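Local coordinates for Hit-like protein involved in cell-cycle regulation (Bartonella henselae, PDB 3LB5) that probably binds and hydrolyses nucleotide-type substrates as a dimeric histidine triad (HIT) protein of the HINT type, at residues P59-H64 against H127-M132; S73-D78 against F112-S117. All blocks are in the same frame, centred on the assembly; numbering follows the deposited sequence.

Interaction 1 (P59-H64 against H127-M132)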
loop_
_atom_site.group_PDB
_atom_site.type_symbol
_atom_site.label_atom_id
_atom_site.label_comp_id
_atom_site.label_asym_id
_atom_site.label_seq_id
_atom_site.Cartn_x
_atom_site.Cartn_y
_atom_site.Cartn_z
ATOM N N PRO B 59 -16.014 4.103 6.965
ATOM C CA PRO B 59 -15.477 3.313 5.848
ATOM C C PRO B 59 -15.805 3.925 4.492
ATOM O O PRO B 59 -16.860 4.552 4.327
ATOM C CB PRO B 59 -16.190 1.965 6.002
ATOM C CG PRO B 59 -17.472 2.297 6.673
ATOM C CD PRO B 59 -17.128 3.411 7.637
ATOM N N GLN B 60 -14.898 3.746 3.536
ATOM C CA GLN B 60 -15.138 4.189 2.161
ATOM C C GLN B 60 -15.942 3.159 1.379
ATOM O O GLN B 60 -16.434 3.453 0.292
ATOM C CB GLN B 60 -13.813 4.480 1.456
ATOM C CG GLN B 60 -13.042 5.646 2.054
ATOM C CD GLN B 60 -11.701 5.845 1.382
ATOM O OE1 GLN B 60 -10.656 5.652 1.997
ATOM N NE2 GLN B 60 -11.724 6.230 0.112
ATOM N N ALA B 61 -16.061 1.952 1.930
ATOM C CA ALA B 61 -16.919 0.890 1.398
ATOM C C ALA B 61 -17.176 -0.089 2.536
ATOM O O ALA B 61 -16.359 -0.176 3.457
ATOM C CB ALA B 61 -16.247 0.181 0.200
ATOM N N PRO B 62 -18.301 -0.827 2.498
ATOM C CA PRO B 62 -18.538 -1.722 3.638
ATOM C C PRO B 62 -17.479 -2.817 3.719
ATOM O O PRO B 62 -17.105 -3.403 2.694
ATOM C CB PRO B 62 -19.921 -2.314 3.343
ATOM C CG PRO B 62 -20.564 -1.312 2.403
ATOM C CD PRO B 62 -19.432 -0.836 1.549
ATOM N N GLY B 63 -16.967 -3.049 4.923
ATOM C CA GLY B 63 -15.869 -4.008 5.117
ATOM C C GLY B 63 -14.450 -3.434 5.097
ATOM O O GLY B 63 -13.474 -4.171 5.293
ATOM N N HIS B 64 -14.351 -2.132 4.845
ATOM C CA HIS B 64 -13.078 -1.365 4.837
ATOM C C HIS B 64 -12.360 -1.589 6.177
ATOM O O HIS B 64 -12.898 -1.262 7.252
ATOM C CB HIS B 64 -13.429 0.116 4.624
ATOM C CG HIS B 64 -12.264 1.071 4.594
ATOM N ND1 HIS B 64 -12.416 2.370 4.166
ATOM C CD2 HIS B 64 -10.957 0.944 4.939
ATOM C CE1 HIS B 64 -11.262 3.011 4.259
ATOM N NE2 HIS B 64 -10.360 2.170 4.731
ATOM N N HIS B 127 -4.781 0.816 4.510
ATOM C CA HIS B 127 -6.197 0.666 4.180
ATOM C C HIS B 127 -6.418 -0.556 3.290
ATOM O O HIS B 127 -5.730 -0.727 2.257
ATOM C CB HIS B 127 -6.698 1.897 3.399
ATOM C CG HIS B 127 -6.649 3.160 4.173
ATOM N ND1 HIS B 127 -7.678 3.552 5.008
ATOM C CD2 HIS B 127 -5.725 4.149 4.215
ATOM C CE1 HIS B 127 -7.378 4.722 5.550
ATOM N NE2 HIS B 127 -6.202 5.109 5.082
ATOM N N ILE B 128 -7.388 -1.394 3.667
ATOM C CA ILE B 128 -7.825 -2.502 2.801
ATOM C C ILE B 128 -9.301 -2.294 2.433
ATOM O O ILE B 128 -10.200 -2.425 3.276
ATOM C CB ILE B 128 -7.600 -3.903 3.417
ATOM C CG1 ILE B 128 -6.108 -4.182 3.647
ATOM C CG2 ILE B 128 -8.073 -4.985 2.448
ATOM C CD1 ILE B 128 -5.596 -3.806 4.975
ATOM N N ILE B 129 -9.527 -1.926 1.175
ATOM C CA ILE B 129 -10.846 -1.483 0.728
ATOM C C ILE B 129 -11.412 -2.385 -0.365
ATOM O O ILE B 129 -10.853 -2.469 -1.470
ATOM C CB ILE B 129 -10.833 0.005 0.251
ATOM C CG1 ILE B 129 -10.088 0.905 1.254
ATOM C CG2 ILE B 129 -12.272 0.502 -0.052
ATOM C CD1 ILE B 129 -9.888 2.333 0.773
ATOM N N PRO B 130 -12.549 -3.044 -0.079
ATOM C CA PRO B 130 -13.208 -3.780 -1.148
ATOM C C PRO B 130 -13.839 -2.878 -2.218
ATOM O O PRO B 130 -14.406 -1.806 -1.918
ATOM C CB PRO B 130 -14.286 -4.588 -0.413
ATOM C CG PRO B 130 -14.583 -3.823 0.821
ATOM C CD PRO B 130 -13.369 -2.978 1.152
ATOM N N ARG B 131 -13.712 -3.310 -3.468
ATOM C CA ARG B 131 -14.253 -2.566 -4.599
ATOM C C ARG B 131 -15.303 -3.408 -5.284
ATOM O O ARG B 131 -15.235 -4.633 -5.257
ATOM C CB ARG B 131 -13.146 -2.228 -5.601
ATOM C CG ARG B 131 -11.986 -1.441 -4.976
ATOM C CD ARG B 131 -12.498 -0.141 -4.393
ATOM N NE ARG B 131 -13.020 0.715 -5.451
ATOM C CZ ARG B 131 -12.277 1.596 -6.115
ATOM N NH1 ARG B 131 -10.979 1.739 -5.814
ATOM N NH2 ARG B 131 -12.824 2.343 -7.058
ATOM N N MET B 132 -16.291 -2.739 -5.857
ATOM C CA MET B 132 -17.280 -3.408 -6.704
ATOM C C MET B 132 -17.233 -2.723 -8.038
ATOM O O MET B 132 -17.038 -1.506 -8.109
ATOM C CB MET B 132 -18.685 -3.291 -6.114
ATOM C CG MET B 132 -18.858 -3.944 -4.746
ATOM S SD MET B 132 -18.563 -5.726 -4.762
ATOM C CE MET B 132 -19.064 -6.158 -3.093
#

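Interaction 2 (S73-D78 against F112-S117)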
loop_
_atom_site.group_PDB
_atom_site.type_symbol
_atom_site.label_atom_id
_atom_site.label_comp_id
_atom_site.label_asym_id
_atom_site.label_seq_id
_atom_site.Cartn_x
_atom_site.Cartn_y
_atom_site.Cartn_z
ATOM N N SER B 73 5.253 3.728 14.748
ATOM C CA SER B 73 5.998 4.655 13.891
ATOM C C SER B 73 4.960 5.593 13.308
ATOM O O SER B 73 3.780 5.241 13.244
ATOM C CB SER B 73 6.805 3.939 12.784
ATOM O OG SER B 73 5.979 3.279 11.846
ATOM N N ARG B 74 5.375 6.791 12.914
ATOM C CA ARG B 74 4.429 7.757 12.334
ATOM C C ARG B 74 3.819 7.237 11.031
ATOM O O ARG B 74 2.645 7.481 10.747
ATOM C CB ARG B 74 5.128 9.092 12.056
ATOM C CG ARG B 74 5.557 9.829 13.350
ATOM C CD ARG B 74 6.189 11.162 13.084
ATOM N NE ARG B 74 5.288 12.134 12.481
ATOM C CZ ARG B 74 5.234 12.445 11.186
ATOM N NH1 ARG B 74 6.028 11.842 10.294
ATOM N NH2 ARG B 74 4.372 13.383 10.778
ATOM N N ASN B 75 4.644 6.569 10.227
ATOM C CA ASN B 75 4.204 6.091 8.909
ATOM C C ASN B 75 5.208 5.091 8.348
ATOM O O ASN B 75 5.946 4.472 9.120
ATOM C CB ASN B 75 3.886 7.270 7.951
ATOM C CG ASN B 75 5.061 8.202 7.728
ATOM O OD1 ASN B 75 6.209 7.784 7.660
ATOM N ND2 ASN B 75 4.764 9.478 7.550
ATOM N N LEU B 76 5.239 4.903 7.025
ATOM C CA LEU B 76 6.130 3.896 6.423
ATOM C C LEU B 76 7.601 4.290 6.474
ATOM O O LEU B 76 8.494 3.434 6.593
ATOM C CB LEU B 76 5.733 3.651 4.948
ATOM C CG LEU B 76 6.411 2.453 4.265
ATOM C CD1 LEU B 76 5.766 1.204 4.749
ATOM C CD2 LEU B 76 6.280 2.542 2.769
ATOM N N LEU B 77 7.840 5.587 6.340
ATOM C CA LEU B 77 9.180 6.177 6.221
ATOM C C LEU B 77 10.043 5.980 7.474
ATOM O O LEU B 77 11.249 5.760 7.360
ATOM C CB LEU B 77 9.062 7.672 5.904
ATOM C CG LEU B 77 8.163 8.079 4.719
ATOM C CD1 LEU B 77 7.845 9.568 4.793
ATOM C CD2 LEU B 77 8.843 7.759 3.408
ATOM N N ASP B 78 9.425 6.047 8.654
ATOM C CA ASP B 78 10.173 5.900 9.921
ATOM C C ASP B 78 10.003 4.533 10.597
ATOM O O ASP B 78 10.542 4.314 11.678
ATOM C CB ASP B 78 9.818 7.028 10.909
ATOM C CG ASP B 78 8.353 7.002 11.341
ATOM O OD1 ASP B 78 7.505 6.544 10.563
ATOM O OD2 ASP B 78 8.037 7.468 12.455
ATOM N N PHE B 112 -0.766 5.947 3.415
ATOM C CA PHE B 112 -0.516 7.398 3.334
ATOM C C PHE B 112 0.563 7.916 4.258
ATOM O O PHE B 112 0.557 7.639 5.464
ATOM C CB PHE B 112 -1.801 8.204 3.552
ATOM C CG PHE B 112 -2.933 7.812 2.630
ATOM C CD1 PHE B 112 -2.717 7.641 1.264
ATOM C CD2 PHE B 112 -4.206 7.616 3.135
ATOM C CE1 PHE B 112 -3.759 7.275 0.411
ATOM C CE2 PHE B 112 -5.268 7.247 2.288
ATOM C CZ PHE B 112 -5.035 7.076 0.920
ATOM N N ASN B 113 1.500 8.663 3.680
ATOM C CA ASN B 113 2.587 9.271 4.428
ATOM C C ASN B 113 2.548 10.795 4.378
ATOM O O ASN B 113 2.851 11.386 3.355
ATOM C CB ASN B 113 3.943 8.774 3.910
ATOM C CG ASN B 113 4.031 7.271 3.907
ATOM O OD1 ASN B 113 4.301 6.663 4.942
ATOM N ND2 ASN B 113 3.758 6.654 2.759
ATOM N N GLU B 114 2.196 11.398 5.513
ATOM C CA GLU B 114 2.159 12.855 5.733
ATOM C C GLU B 114 0.845 13.504 5.300
ATOM O O GLU B 114 0.058 12.901 4.561
ATOM C CB GLU B 114 3.382 13.600 5.151
ATOM C CG GLU B 114 4.771 13.047 5.579
ATOM C CD GLU B 114 4.991 13.020 7.083
ATOM O OE1 GLU B 114 4.365 13.833 7.803
ATOM O OE2 GLU B 114 5.802 12.185 7.547
ATOM N N ALA B 115 0.635 14.722 5.800
ATOM C CA ALA B 115 -0.517 15.573 5.475
ATOM C C ALA B 115 -0.798 15.665 3.982
ATOM O O ALA B 115 -1.945 15.541 3.558
ATOM C CB ALA B 115 -0.322 16.981 6.053
ATOM N N ALA B 116 0.246 15.885 3.192
ATOM C CA ALA B 116 0.076 16.027 1.742
ATOM C C ALA B 116 -0.406 14.740 1.053
ATOM O O ALA B 116 -0.942 14.805 -0.049
ATOM C CB ALA B 116 1.359 16.562 1.089
ATOM N N SER B 117 -0.214 13.588 1.697
ATOM C CA SER B 117 -0.828 12.329 1.248
ATOM C C SER B 117 -2.147 12.027 1.974
ATOM O O SER B 117 -2.659 10.895 1.918
ATOM C CB SER B 117 0.156 11.153 1.418
ATOM O OG SER B 117 -0.383 9.937 0.885
#

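Interaction 1 (P59-H64 against H127-M132)
His64, closing a type II turn that starts at Ala61, comes closest to the strand at Ile129, with 4.7 Å between their CA atoms, and its CA-H is directed at the carbonyl O of Ile128. The turn is held by the bond from His64 N to Ala61 O, and the backbone angles of Gly63 favour glycine. With CG anti to the backbone N (chi1 180°), the His64 imidazole runs alongside Ile129, whose CG1 sits 3.7 Å from the ring centroid in a CH-pi contact over one face. Both ring nitrogens are engaged in the ring plane: Gln60 N donates to His64 ND1 at 2.9 Å, almost straight, while His64 NE2 and His127 ND1 share a hydrogen bond of 3.0 Å. The two imidazoles meet rim to rim, their planes 61° apart. This is a HIT-fold arrangement: His127, on the strand, ends the His-x-His-x-His signature, and the middle histidine, His125, precedes the strand and packs against its ring. Gln60 reaches out extended, bringing OE1 to 3.6 Å from Ile129 CD1. Farther along, Ala61 CB rests on Ile129 CG2 at 4.0 Å, and the Pro130 ring brings CG to 3.2 Å from Pro62 O.

Interaction 2 (S73-D78 against F112-S117)
Arg74 meets Glu114 end-on, NH1 giving a bond of 2.8 Å to OE2 and NH2 one of 3.0 Å to OE1. Each carboxylate oxygen receives its nitrogen on the syn lone pair, and with the guanidinium and carboxylate planes only 14° apart the salt bridge lies nearly flat. A bend at chi2 of Glu114 (-58°) folds its chain back towards the loop. Next comes Asn75, whose ND2 donates in its own amide plane to Glu114 OE2 at 2.9 Å, but meets it from above the carboxylate plane, the amide turned nearly perpendicular to the carboxylate. OE2 is therefore gripped by two donors, which would be expected to favour the charged form of Glu114. The other end of the same amide works locally: Asn75 OD1 accepts from Leu77 N in an Asx turn. In this way the loop leading to helix 81-101 is shaped around its own polar side chains and clasped to the end of strand 106-113, the outermost strand of this chain, which pairs antiparallel with a strand of the second subunit, so that the sheet continues across the dimer as in HINT proteins. Leu76 N donates to Asn113 OD1 at 2.9 Å, nearly along the C=O direction; Asn113 ND2 turns instead to Gln111 and to the Ile107 carbonyl of the second subunit. Leu77 lays CD1 4.1 Å from Asn113 CB, while its own carbonyl is bound by Lys96 of the second subunit. Last, the Asp78 carboxylate reaches back to take the backbone N-H groups of Arg74 and Asn75.

In the fold
Interactions 1 and 2 each join a loop to one of two neighbouring strands of the same sheet. Although the two contacts are centred about 21 Å apart, they touch where strands 106-113 and 126-131 lie side by side: His127 NE2 is 3.6 Å from Phe112 CE2. Interaction 1 is the nearer to the bound unknown ligand, the side chain of His127, last histidine of the triad, lying about 8 Å from it and that of Phe112 about 12 Å. Both contacts reach the second subunit, interaction 2 far more extensively, with seven of its residues within reach against two. In sequence, the segments of interaction 2 fall between those of interaction 1.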